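Local coordinates for Tlr1789 protein (Thermosynechococcus elongatus, PDB 2X8X) that is an Omp85-family outer-membrane protein that probably acts in inserting proteins into, or moving them across, the outer membrane, represented here by its N-terminal POTRA-domain region, at residues A[4-10]-A[29-35]; A[19-23]-A[50-54]; A[151-157]-A[184-190]; A[169-173]-A[231-235]. The contacts are given in a common frame with arbitrary orientation. Residues are numbered along the deposited sequence.

Contact 1: residues A[4-10]-A[29-35]; sequences KVLIAEV and TRPGSTT
Residues 4-10 and 29-35 pair antiparallel at the edge of the sheet of the first POTRA domain. Val5 and Thr35 form a hydrogen-bonded pair, with Val5 N to Thr35 O 2.8 Å and Thr35 N to Val5 O 2.9 Å. Leu6 and Thr34 follow as a non-hydrogen-bonded pair, CA to CA 4.4 Å. Ile7 N then donates to Ser33 O (3.0 Å), and Gly32 N to Ile7 O (2.8 Å). Arg30 to Ser33 is a type II turn. Gly32 has phi 98° and psi -6°, where a CB would strike the preceding carbonyl. The first strand turns a corner at Ala8 and goes on to pair with strand 66-75.
Ile7 (chi1 m, chi2 m) is buried. Its CG1 lies 3.7 Å from Thr29 CG2, and its CD1 3.5 Å from Thr35 CG2. Leu40 of helix 37-48 touches both threonines. Val10 (chi1 t) points at the turn, with CG2 4.0 Å from Pro31 CD. Ser33 OG donates to Arg30 O at 3.1 Å.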
loop_
_atom_site.group_PDB
_atom_site.type_symbol
_atom_site.label_atom_id
_atom_site.label_comp_id
_atom_site.label_asym_id
_atom_site.label_seq_id
_atom_site.Cartn_x
_atom_site.Cartn_y
_atom_site.Cartn_z
ATOM N N LYS A 4 28.220 12.559 -29.958
ATOM C CA LYS A 4 28.529 11.181 -29.579
ATOM C C LYS A 4 29.939 11.141 -28.967
ATOM O O LYS A 4 30.807 11.828 -29.453
ATOM C CB LYS A 4 28.521 10.325 -30.859
ATOM C CG LYS A 4 27.132 9.905 -31.438
ATOM C CD LYS A 4 27.268 9.272 -32.862
ATOM C CE LYS A 4 26.163 8.210 -33.193
ATOM N NZ LYS A 4 26.464 7.285 -34.385
ATOM N N VAL A 5 30.193 10.338 -27.932
ATOM C CA VAL A 5 31.543 10.207 -27.327
ATOM C C VAL A 5 31.948 8.743 -27.186
ATOM O O VAL A 5 31.129 7.911 -26.807
ATOM C CB VAL A 5 31.617 10.796 -25.869
ATOM C CG1 VAL A 5 33.056 10.761 -25.354
ATOM C CG2 VAL A 5 31.039 12.217 -25.794
ATOM N N LEU A 6 33.205 8.429 -27.459
ATOM C CA LEU A 6 33.739 7.070 -27.227
ATOM C C LEU A 6 34.231 6.809 -25.785
ATOM O O LEU A 6 35.041 7.580 -25.260
ATOM C CB LEU A 6 34.839 6.739 -28.249
ATOM C CG LEU A 6 35.614 5.409 -28.138
ATOM C CD1 LEU A 6 34.736 4.226 -28.545
ATOM C CD2 LEU A 6 36.896 5.415 -28.975
ATOM N N ILE A 7 33.808 5.697 -25.185
ATOM C CA ILE A 7 34.036 5.388 -23.772
ATOM C C ILE A 7 35.208 4.436 -23.623
ATOM O O ILE A 7 35.271 3.444 -24.338
ATOM C CB ILE A 7 32.743 4.713 -23.125
ATOM C CG1 ILE A 7 31.491 5.567 -23.350
ATOM C CG2 ILE A 7 32.935 4.381 -21.604
ATOM C CD1 ILE A 7 31.680 7.080 -23.083
ATOM N N ALA A 8 36.144 4.743 -22.708
ATOM C CA ALA A 8 37.288 3.846 -22.393
ATOM C C ALA A 8 37.085 2.888 -21.211
ATOM O O ALA A 8 37.613 1.758 -21.226
ATOM C CB ALA A 8 38.559 4.646 -22.177
ATOM N N GLU A 9 36.377 3.337 -20.158
ATOM C CA GLU A 9 36.075 2.458 -19.009
ATOM C C GLU A 9 34.753 2.846 -18.398
ATOM O O GLU A 9 34.282 3.991 -18.500
ATOM C CB GLU A 9 37.206 2.368 -17.931
ATOM C CG GLU A 9 37.447 3.619 -17.076
ATOM C CD GLU A 9 38.795 3.602 -16.241
ATOM O OE1 GLU A 9 38.815 2.933 -15.176
ATOM O OE2 GLU A 9 39.821 4.261 -16.630
ATOM N N VAL A 10 34.170 1.842 -17.771
ATOM C CA VAL A 10 32.912 2.017 -17.081
ATOM C C VAL A 10 33.207 1.518 -15.679
ATOM O O VAL A 10 33.755 0.425 -15.502
ATOM C CB VAL A 10 31.757 1.234 -17.799
ATOM C CG1 VAL A 10 30.404 1.403 -17.039
ATOM C CG2 VAL A 10 31.588 1.745 -19.208
ATOM N N THR A 29 25.991 0.956 -21.773
ATOM C CA THR A 29 27.291 1.597 -21.977
ATOM C C THR A 29 28.412 0.663 -21.500
ATOM O O THR A 29 28.424 0.188 -20.337
ATOM C CB THR A 29 27.370 3.018 -21.326
ATOM O OG1 THR A 29 26.243 3.823 -21.760
ATOM C CG2 THR A 29 28.664 3.700 -21.757
ATOM N N ARG A 30 29.313 0.375 -22.438
ATOM C CA ARG A 30 30.487 -0.486 -22.276
ATOM C C ARG A 30 31.761 0.286 -22.667
ATOM O O ARG A 30 31.688 1.270 -23.389
ATOM C CB ARG A 30 30.414 -1.734 -23.205
ATOM C CG ARG A 30 29.091 -2.580 -23.192
ATOM C CD ARG A 30 28.953 -3.416 -21.912
ATOM N NE ARG A 30 27.585 -3.931 -21.711
ATOM C CZ ARG A 30 26.971 -4.060 -20.522
ATOM N NH1 ARG A 30 27.593 -3.690 -19.380
ATOM N NH2 ARG A 30 25.711 -4.548 -20.479
ATOM N N PRO A 31 32.931 -0.189 -22.185
ATOM C CA PRO A 31 34.222 0.263 -22.732
ATOM C C PRO A 31 34.235 -0.113 -24.204
ATOM O O PRO A 31 33.897 -1.255 -24.551
ATOM C CB PRO A 31 35.266 -0.578 -21.961
ATOM C CG PRO A 31 34.496 -1.169 -20.754
ATOM C CD PRO A 31 33.100 -1.327 -21.246
ATOM N N GLY A 32 34.562 0.856 -25.051
ATOM C CA GLY A 32 34.633 0.637 -26.496
ATOM C C GLY A 32 33.390 1.077 -27.250
ATOM O O GLY A 32 33.379 1.049 -28.496
ATOM N N SER A 33 32.354 1.492 -26.502
ATOM C CA SER A 33 31.078 1.865 -27.097
ATOM C C SER A 33 30.996 3.384 -27.214
ATOM O O SER A 33 31.664 4.104 -26.461
ATOM C CB SER A 33 29.889 1.236 -26.333
ATOM O OG SER A 33 29.426 2.085 -25.301
ATOM N N THR A 34 30.240 3.856 -28.207
ATOM C CA THR A 34 29.952 5.277 -28.416
ATOM C C THR A 34 28.599 5.620 -27.786
ATOM O O THR A 34 27.608 4.974 -28.087
ATOM C CB THR A 34 29.873 5.553 -29.945
ATOM O OG1 THR A 34 31.138 5.243 -30.592
ATOM C CG2 THR A 34 29.469 6.997 -30.261
ATOM N N THR A 35 28.544 6.629 -26.931
ATOM C CA THR A 35 27.295 7.010 -26.290
ATOM C C THR A 35 26.927 8.517 -26.473
ATOM O O THR A 35 27.781 9.348 -26.865
ATOM C CB THR A 35 27.299 6.575 -24.793
ATOM O OG1 THR A 35 26.014 6.813 -24.212
ATOM C CG2 THR A 35 28.333 7.368 -23.949
#

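Contact 2: residues A[19-23]-A[50-54]; sequences LEQLV and TGFFA
Leu19, Leu22 and Phe53 bury the most surface here, 65, 56 and 56 Å², and Phe52 adds 44 Å². Residues 19-23 are a piece of helix 17-26, with Val23 N donating to Leu19 O at 3.1 Å. Residues 50-54 leave helix 37-48 and lead into strand 53-63. Gly51 is the first residue to leave helical angles, at phi 93° and psi -3°. The backbones stay well apart: CA to CA is 8.3 Å for Leu19 and Phe52, and 8.6 Å for Leu22 and Thr50. Side chains fill the gap.
Leu19 (chi1 m, chi2 t) reaches both aromatic rings. Its CD2 sits over one face of Phe52 in a CH-pi contact, 3.6 Å from the ring centroid and 15° off the normal. Its CD1 lies 3.8 Å from Phe53 CE1. Leu22 (chi1 t, chi2 p) is one turn further along the helix. Its CD2 is 3.5 Å from Phe52 CD2 and 3.9 Å from Thr50 CG2. Phe53 (chi1 m) also meets Val23, CZ to CG2 3.7 Å. Val73 of strand 66-75 and Ile47 of helix 37-48 touch the Phe53 side chain as well. Such apolar packing of a helix against the helix-to-strand link belongs to the core of a POTRA domain, where two helices pack on one face of a mixed sheet.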
loop_
_atom_site.group_PDB
_atom_site.type_symbol
_atom_site.label_atom_id
_atom_site.label_comp_id
_atom_site.label_asym_id
_atom_site.label_seq_id
_atom_site.Cartn_x
_atom_site.Cartn_y
_atom_site.Cartn_z
ATOM N N LEU A 19 25.022 -6.701 -6.105
ATOM C CA LEU A 19 24.326 -5.702 -6.927
ATOM C C LEU A 19 25.129 -5.136 -8.072
ATOM O O LEU A 19 24.576 -4.591 -9.015
ATOM C CB LEU A 19 23.910 -4.511 -6.083
ATOM C CG LEU A 19 22.681 -4.642 -5.204
ATOM C CD1 LEU A 19 22.466 -3.272 -4.481
ATOM C CD2 LEU A 19 21.416 -5.208 -5.961
ATOM N N GLU A 20 26.440 -5.194 -7.952
ATOM C CA GLU A 20 27.296 -4.523 -8.909
ATOM C C GLU A 20 27.296 -5.250 -10.249
ATOM O O GLU A 20 27.349 -4.624 -11.302
ATOM C CB GLU A 20 28.730 -4.402 -8.348
ATOM C CG GLU A 20 29.630 -3.589 -9.263
ATOM C CD GLU A 20 31.054 -3.559 -8.801
ATOM O OE1 GLU A 20 31.307 -3.821 -7.592
ATOM O OE2 GLU A 20 31.918 -3.265 -9.655
ATOM N N GLN A 21 27.202 -6.571 -10.224
ATOM C CA GLN A 21 27.020 -7.322 -11.481
ATOM C C GLN A 21 25.673 -6.934 -12.144
ATOM O O GLN A 21 25.593 -6.733 -13.357
ATOM C CB GLN A 21 27.125 -8.825 -11.247
ATOM C CG GLN A 21 28.611 -9.345 -11.060
ATOM C CD GLN A 21 28.919 -9.739 -9.596
ATOM O OE1 GLN A 21 28.095 -9.515 -8.697
ATOM N NE2 GLN A 21 30.090 -10.348 -9.362
ATOM N N LEU A 22 24.636 -6.758 -11.323
ATOM C CA LEU A 22 23.325 -6.309 -11.829
ATOM C C LEU A 22 23.355 -4.992 -12.595
ATOM O O LEU A 22 22.722 -4.912 -13.640
ATOM C CB LEU A 22 22.301 -6.227 -10.693
ATOM C CG LEU A 22 20.914 -5.751 -11.114
ATOM C CD1 LEU A 22 20.116 -6.883 -11.872
ATOM C CD2 LEU A 22 20.205 -5.228 -9.865
ATOM N N VAL A 23 24.050 -3.983 -12.050
ATOM C CA VAL A 23 24.259 -2.701 -12.693
ATOM C C VAL A 23 24.920 -2.894 -14.059
ATOM O O VAL A 23 24.456 -2.330 -15.070
ATOM C CB VAL A 23 25.116 -1.738 -11.799
ATOM C CG1 VAL A 23 25.419 -0.389 -12.513
ATOM C CG2 VAL A 23 24.401 -1.466 -10.475
ATOM N N THR A 50 15.456 -1.124 -11.472
ATOM C CA THR A 50 15.670 -2.458 -10.847
ATOM C C THR A 50 15.023 -2.471 -9.446
ATOM O O THR A 50 14.709 -3.526 -8.942
ATOM C CB THR A 50 17.130 -2.806 -10.675
ATOM O OG1 THR A 50 17.742 -1.814 -9.822
ATOM C CG2 THR A 50 17.869 -2.984 -12.097
ATOM N N GLY A 51 14.867 -1.283 -8.838
ATOM C CA GLY A 51 14.188 -1.180 -7.545
ATOM C C GLY A 51 15.101 -1.228 -6.336
ATOM O O GLY A 51 14.609 -1.061 -5.227
ATOM N N PHE A 52 16.405 -1.414 -6.551
ATOM C CA PHE A 52 17.364 -1.479 -5.424
ATOM C C PHE A 52 17.994 -0.151 -5.003
ATOM O O PHE A 52 18.767 -0.112 -4.028
ATOM C CB PHE A 52 18.545 -2.431 -5.756
ATOM C CG PHE A 52 18.170 -3.873 -5.905
ATOM C CD1 PHE A 52 17.924 -4.664 -4.778
ATOM C CD2 PHE A 52 18.077 -4.453 -7.185
ATOM C CE1 PHE A 52 17.566 -6.001 -4.903
ATOM C CE2 PHE A 52 17.726 -5.812 -7.346
ATOM C CZ PHE A 52 17.494 -6.596 -6.198
ATOM N N PHE A 53 17.735 0.943 -5.720
ATOM C CA PHE A 53 18.577 2.144 -5.527
ATOM C C PHE A 53 17.791 3.371 -5.180
ATOM O O PHE A 53 16.796 3.671 -5.840
ATOM C CB PHE A 53 19.460 2.400 -6.779
ATOM C CG PHE A 53 20.288 1.206 -7.155
ATOM C CD1 PHE A 53 21.469 0.919 -6.479
ATOM C CD2 PHE A 53 19.880 0.354 -8.163
ATOM C CE1 PHE A 53 22.224 -0.219 -6.800
ATOM C CE2 PHE A 53 20.631 -0.769 -8.488
ATOM C CZ PHE A 53 21.804 -1.053 -7.843
ATOM N N ALA A 54 18.216 4.056 -4.121
ATOM C CA ALA A 54 17.591 5.326 -3.765
ATOM C C ALA A 54 17.982 6.450 -4.722
ATOM O O ALA A 54 17.248 7.457 -4.846
ATOM C CB ALA A 54 17.975 5.733 -2.313
#

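Contact 3: residues A[151-157]-A[184-190]; sequences EGVVEQV and TQPGVVL
A type II turn, Gln185 to Val188, docks beside the first strand of the third POTRA domain, 154-161. Val153 and Val189 are joined in a single bridge, CA to CA 4.2 Å. Three backbone hydrogen bonds join the two segments: Leu190 N to Gly152 O (2.8 Å), Val154 N to Val188 O (2.8 Å) and Gly187 N to Val154 O (2.6 Å). Within the turn, Val188 N donates to Gln185 O at 3.2 Å. Gly187 (phi 88°) and Gly152 (phi 101°) both have backbone angles where a CB would be jammed against the preceding carbonyl.
The carboxylates look elsewhere. Glu151 accepts from Tyr123 OH and from backbone amides of Gln88, Val89 and Leu90, in the preceding POTRA domain. Glu155 accepts from the amides of Gln219 and Asn220. Thr184 OG1 bonds to Asp198, but the buried Thr184 O has no partner in the model.
Val154 (chi1 t) is the central apolar residue, with CG2 4.1 Å from Val188 CG2 and 4.0 Å from Leu190 CB. Val157 CG2 lies 4.0 Å from Pro186 CD. One water donates to both Glu151 O (2.9 Å) and Leu190 O (2.7 Å).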
loop_
_atom_site.group_PDB
_atom_site.type_symbol
_atom_site.label_atom_id
_atom_site.label_comp_id
_atom_site.label_asym_id
_atom_site.label_seq_id
_atom_site.Cartn_x
_atom_site.Cartn_y
_atom_site.Cartn_z
ATOM N N GLU A 151 -7.644 0.101 8.239
ATOM C CA GLU A 151 -8.290 -1.181 8.146
ATOM C C GLU A 151 -9.792 -1.038 7.909
ATOM O O GLU A 151 -10.408 -1.983 7.453
ATOM C CB GLU A 151 -8.075 -1.911 9.453
ATOM C CG GLU A 151 -6.576 -2.156 9.701
ATOM C CD GLU A 151 -6.358 -3.273 10.673
ATOM O OE1 GLU A 151 -7.258 -3.525 11.503
ATOM O OE2 GLU A 151 -5.315 -3.913 10.593
ATOM N N GLY A 152 -10.361 0.132 8.203
ATOM C CA GLY A 152 -11.822 0.346 8.044
ATOM C C GLY A 152 -12.543 0.246 9.392
ATOM O O GLY A 152 -13.549 -0.436 9.531
ATOM N N VAL A 153 -11.986 0.871 10.421
ATOM C CA VAL A 153 -12.603 0.906 11.778
ATOM C C VAL A 153 -13.937 1.703 11.742
ATOM O O VAL A 153 -14.045 2.776 11.104
ATOM C CB VAL A 153 -11.606 1.508 12.864
ATOM C CG1 VAL A 153 -12.270 1.575 14.315
ATOM C CG2 VAL A 153 -10.331 0.692 12.943
ATOM N N VAL A 154 -14.945 1.091 12.380
ATOM C CA VAL A 154 -16.283 1.661 12.573
ATOM C C VAL A 154 -16.231 2.589 13.800
ATOM O O VAL A 154 -16.053 2.154 14.941
ATOM C CB VAL A 154 -17.384 0.566 12.675
ATOM C CG1 VAL A 154 -18.729 1.222 12.953
ATOM C CG2 VAL A 154 -17.511 -0.197 11.307
ATOM N N GLU A 155 -16.303 3.874 13.522
ATOM C CA GLU A 155 -16.344 4.934 14.530
ATOM C C GLU A 155 -17.783 4.989 15.126
ATOM O O GLU A 155 -17.971 4.880 16.347
ATOM C CB GLU A 155 -15.945 6.253 13.862
ATOM C CG GLU A 155 -15.203 7.200 14.760
ATOM C CD GLU A 155 -14.834 8.512 14.044
ATOM O OE1 GLU A 155 -13.649 8.622 13.606
ATOM O OE2 GLU A 155 -15.733 9.407 13.926
ATOM N N GLN A 156 -18.811 5.114 14.272
ATOM C CA GLN A 156 -20.181 5.001 14.755
ATOM C C GLN A 156 -21.094 4.272 13.816
ATOM O O GLN A 156 -20.754 3.968 12.657
ATOM C CB GLN A 156 -20.841 6.359 15.117
ATOM C CG GLN A 156 -20.418 7.503 14.229
ATOM C CD GLN A 156 -20.968 8.861 14.705
ATOM O OE1 GLN A 156 -21.656 8.954 15.717
ATOM N NE2 GLN A 156 -20.662 9.909 13.958
ATOM N N VAL A 157 -22.257 3.959 14.336
ATOM C CA VAL A 157 -23.301 3.400 13.478
ATOM C C VAL A 157 -24.533 4.257 13.711
ATOM O O VAL A 157 -24.973 4.400 14.859
ATOM C CB VAL A 157 -23.626 1.913 13.809
ATOM C CG1 VAL A 157 -24.773 1.348 12.901
ATOM C CG2 VAL A 157 -22.371 1.076 13.712
ATOM N N THR A 184 -21.679 -5.809 13.758
ATOM C CA THR A 184 -21.024 -4.549 13.372
ATOM C C THR A 184 -21.397 -3.461 14.391
ATOM O O THR A 184 -22.563 -3.075 14.461
ATOM C CB THR A 184 -21.486 -4.127 11.970
ATOM O OG1 THR A 184 -21.250 -5.209 11.061
ATOM C CG2 THR A 184 -20.706 -2.892 11.456
ATOM N N GLN A 185 -20.429 -3.016 15.219
ATOM C CA GLN A 185 -20.666 -2.065 16.348
ATOM C C GLN A 185 -19.495 -1.063 16.340
ATOM O O GLN A 185 -18.487 -1.345 15.747
ATOM C CB GLN A 185 -20.751 -2.789 17.717
ATOM C CG GLN A 185 -21.917 -3.784 17.794
ATOM C CD GLN A 185 -23.296 -3.126 17.970
ATOM O OE1 GLN A 185 -23.381 -1.948 18.279
ATOM N NE2 GLN A 185 -24.376 -3.909 17.804
ATOM N N PRO A 186 -19.647 0.123 16.947
ATOM C CA PRO A 186 -18.448 0.981 17.031
ATOM C C PRO A 186 -17.205 0.266 17.587
ATOM O O PRO A 186 -17.333 -0.593 18.479
ATOM C CB PRO A 186 -18.878 2.143 17.918
ATOM C CG PRO A 186 -20.334 2.266 17.647
ATOM C CD PRO A 186 -20.877 0.830 17.361
ATOM N N GLY A 187 -16.036 0.569 16.985
ATOM C CA GLY A 187 -14.779 -0.098 17.298
ATOM C C GLY A 187 -14.415 -1.370 16.545
ATOM O O GLY A 187 -13.281 -1.814 16.658
ATOM N N VAL A 188 -15.337 -2.011 15.802
ATOM C CA VAL A 188 -14.951 -3.223 15.058
ATOM C C VAL A 188 -14.409 -2.707 13.721
ATOM O O VAL A 188 -14.680 -1.551 13.345
ATOM C CB VAL A 188 -16.131 -4.182 14.776
ATOM C CG1 VAL A 188 -16.853 -4.522 16.079
ATOM C CG2 VAL A 188 -17.130 -3.527 13.752
ATOM N N VAL A 189 -13.621 -3.534 13.027
ATOM C CA VAL A 189 -13.191 -3.243 11.675
ATOM C C VAL A 189 -14.300 -3.795 10.742
ATOM O O VAL A 189 -14.659 -4.958 10.801
ATOM C CB VAL A 189 -11.892 -4.027 11.326
ATOM C CG1 VAL A 189 -11.463 -3.739 9.937
ATOM C CG2 VAL A 189 -10.782 -3.738 12.333
ATOM N N LEU A 190 -14.822 -2.942 9.898
ATOM C CA LEU A 190 -15.907 -3.317 8.952
ATOM C C LEU A 190 -15.593 -4.590 8.138
ATOM O O LEU A 190 -14.539 -4.698 7.467
ATOM C CB LEU A 190 -16.200 -2.100 8.035
ATOM C CG LEU A 190 -17.412 -2.225 7.088
ATOM C CD1 LEU A 190 -18.645 -2.204 7.974
ATOM C CD2 LEU A 190 -17.468 -1.034 6.153
HETATM O O HOH W 1 -12.658 -3.236 6.169
#

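Contact 4: residues A[169-173]-A[231-235]; sequences TKQRT and KERNT
This is a polar surface contact at the C-terminal end of the third POTRA domain. One carboxylate clasps the backbone of a loop. Residues 169-173 lie in the loop between strand 154-161 and helix 175-179. Residues 231-235 are the end of strand 224-232 and the end of the construct. Their touching parts run 95° apart, and the closest CA pair is Arg172 and Glu232 at 7.8 Å.
Glu232 (chi1 m, chi2 t) reaches across to two successive amides. Arg172 N donates to Glu232 OE1 at 2.9 Å, and Thr173 N to Glu232 OE2 at 3.0 Å. A water donates to both Glu232 OE1 (2.6 Å) and Lys170 O (2.9 Å). The Arg172 side chain is modelled along residues 233-235. Its NH2 is placed too close to Arg233 O, at 2.1 Å, so that placement is uncertain. Thr173 (chi1 t) brings CG2 to 3.3 Å from Glu232 OE2. Beneath the contact, Phe161 of strand 154-161 and Phe208 of strand 208-217 each touch both Thr173 and Glu232.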
loop_
_atom_site.group_PDB
_atom_site.type_symbol
_atom_site.label_atom_id
_atom_site.label_comp_id
_atom_site.label_asym_id
_atom_site.label_seq_id
_atom_site.Cartn_x
_atom_site.Cartn_y
_atom_site.Cartn_z
ATOM N N THR A 169 -38.320 10.339 8.303
ATOM C CA THR A 169 -39.648 10.053 8.918
ATOM C C THR A 169 -39.480 9.640 10.368
ATOM O O THR A 169 -38.380 9.273 10.754
ATOM C CB THR A 169 -40.462 9.033 8.099
ATOM O OG1 THR A 169 -41.838 9.186 8.415
ATOM C CG2 THR A 169 -40.053 7.621 8.415
ATOM N N LYS A 170 -40.518 9.775 11.187
ATOM C CA LYS A 170 -40.383 9.455 12.628
ATOM C C LYS A 170 -40.100 7.962 12.778
ATOM O O LYS A 170 -40.761 7.115 12.171
ATOM C CB LYS A 170 -41.606 9.852 13.497
ATOM C CG LYS A 170 -41.509 9.450 15.059
ATOM C CD LYS A 170 -42.751 9.968 15.945
ATOM C CE LYS A 170 -42.742 11.525 16.032
ATOM N NZ LYS A 170 -43.873 12.310 16.780
ATOM N N GLN A 171 -39.076 7.667 13.562
ATOM C CA GLN A 171 -38.694 6.292 13.981
ATOM C C GLN A 171 -39.777 5.653 14.860
ATOM O O GLN A 171 -40.240 6.303 15.800
ATOM C CB GLN A 171 -37.428 6.430 14.821
ATOM C CG GLN A 171 -37.045 5.215 15.648
ATOM C CD GLN A 171 -35.571 5.297 16.102
ATOM O OE1 GLN A 171 -35.047 4.376 16.748
ATOM N NE2 GLN A 171 -34.898 6.385 15.732
ATOM N N ARG A 172 -40.170 4.410 14.577
ATOM C CA ARG A 172 -41.088 3.662 15.481
ATOM C C ARG A 172 -40.356 2.601 16.347
ATOM O O ARG A 172 -40.562 2.563 17.575
ATOM C CB ARG A 172 -42.337 3.082 14.751
ATOM C CG ARG A 172 -43.177 4.175 13.963
ATOM C CD ARG A 172 -44.610 3.762 13.393
ATOM N NE ARG A 172 -44.595 2.477 12.684
ATOM C CZ ARG A 172 -44.167 2.271 11.428
ATOM N NH1 ARG A 172 -43.726 3.259 10.639
ATOM N NH2 ARG A 172 -44.181 1.035 10.959
ATOM N N THR A 173 -39.494 1.782 15.734
ATOM C CA THR A 173 -38.801 0.705 16.476
ATOM C C THR A 173 -37.698 1.290 17.415
ATOM O O THR A 173 -37.009 2.242 17.060
ATOM C CB THR A 173 -38.151 -0.349 15.499
ATOM O OG1 THR A 173 -37.521 -1.396 16.261
ATOM C CG2 THR A 173 -37.050 0.316 14.671
ATOM N N LYS A 231 -36.324 1.784 5.935
ATOM C CA LYS A 231 -37.743 2.039 5.707
ATOM C C LYS A 231 -38.555 0.977 6.439
ATOM O O LYS A 231 -38.504 -0.188 6.060
ATOM C CB LYS A 231 -38.069 2.085 4.200
ATOM C CG LYS A 231 -37.245 3.124 3.382
ATOM C CD LYS A 231 -37.584 3.240 1.881
ATOM C CE LYS A 231 -36.293 3.733 1.154
ATOM N NZ LYS A 231 -36.441 4.384 -0.176
ATOM N N GLU A 232 -39.253 1.386 7.511
ATOM C CA GLU A 232 -40.084 0.521 8.360
ATOM C C GLU A 232 -41.420 0.262 7.678
ATOM O O GLU A 232 -41.869 1.100 6.901
ATOM C CB GLU A 232 -40.348 1.166 9.721
ATOM C CG GLU A 232 -39.077 1.349 10.565
ATOM C CD GLU A 232 -39.365 1.871 11.971
ATOM O OE1 GLU A 232 -39.304 3.102 12.184
ATOM O OE2 GLU A 232 -39.657 1.041 12.859
ATOM N N ARG A 233 -42.026 -0.892 7.936
ATOM C CA ARG A 233 -43.374 -1.235 7.369
ATOM C C ARG A 233 -44.353 -0.377 8.111
ATOM O O ARG A 233 -44.308 -0.365 9.338
ATOM C CB ARG A 233 -43.790 -2.658 7.746
ATOM C CG ARG A 233 -43.160 -3.769 7.039
ATOM C CD ARG A 233 -43.363 -5.070 7.836
ATOM N NE ARG A 233 -44.754 -5.450 8.000
ATOM C CZ ARG A 233 -45.258 -6.137 9.026
ATOM N NH1 ARG A 233 -44.511 -6.566 10.030
ATOM N NH2 ARG A 233 -46.542 -6.410 9.027
ATOM N N ASN A 234 -45.253 0.317 7.430
ATOM C CA ASN A 234 -46.176 1.215 8.171
ATOM C C ASN A 234 -47.075 0.473 9.202
ATOM O O ASN A 234 -47.001 -0.758 9.350
ATOM C CB ASN A 234 -46.996 2.105 7.211
ATOM C CG ASN A 234 -47.305 3.524 7.801
ATOM O OD1 ASN A 234 -46.471 4.145 8.488
ATOM N ND2 ASN A 234 -48.514 4.026 7.513
ATOM N N THR A 235 -47.859 1.254 9.947
ATOM C CA THR A 235 -49.060 0.789 10.661
ATOM C C THR A 235 -49.576 -0.594 10.180
ATOM O O THR A 235 -50.324 -0.704 9.190
ATOM C CB THR A 235 -50.190 1.908 10.583
ATOM O OG1 THR A 235 -49.718 3.100 11.232
ATOM C CG2 THR A 235 -51.563 1.470 11.199
HETATM O O HOH W 2 -40.109 4.837 10.462
#

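Overall arrangement
From the N terminus, contact 1 joins the first strand, 5-13, to the chain that follows helix 17-26. Contact 2 starts inside that loop and ends beyond it, so the two cross. Together they tie helix 17-26, and the link after helix 37-48, to the sheet of the first POTRA domain. The middle domain separates this pair from the rest, and contacts 2 and 3 have centres about 43 Å apart. Contact 3 closes a loop from strand 154-161 to the link before helix 192-205. Contact 4 opens within that loop and runs to the end of the construct, so these two also cross. Both reach the third domain's sheet. Contacts 1 and 4 lie about 82 Å apart between centres, as expected of domains strung in series.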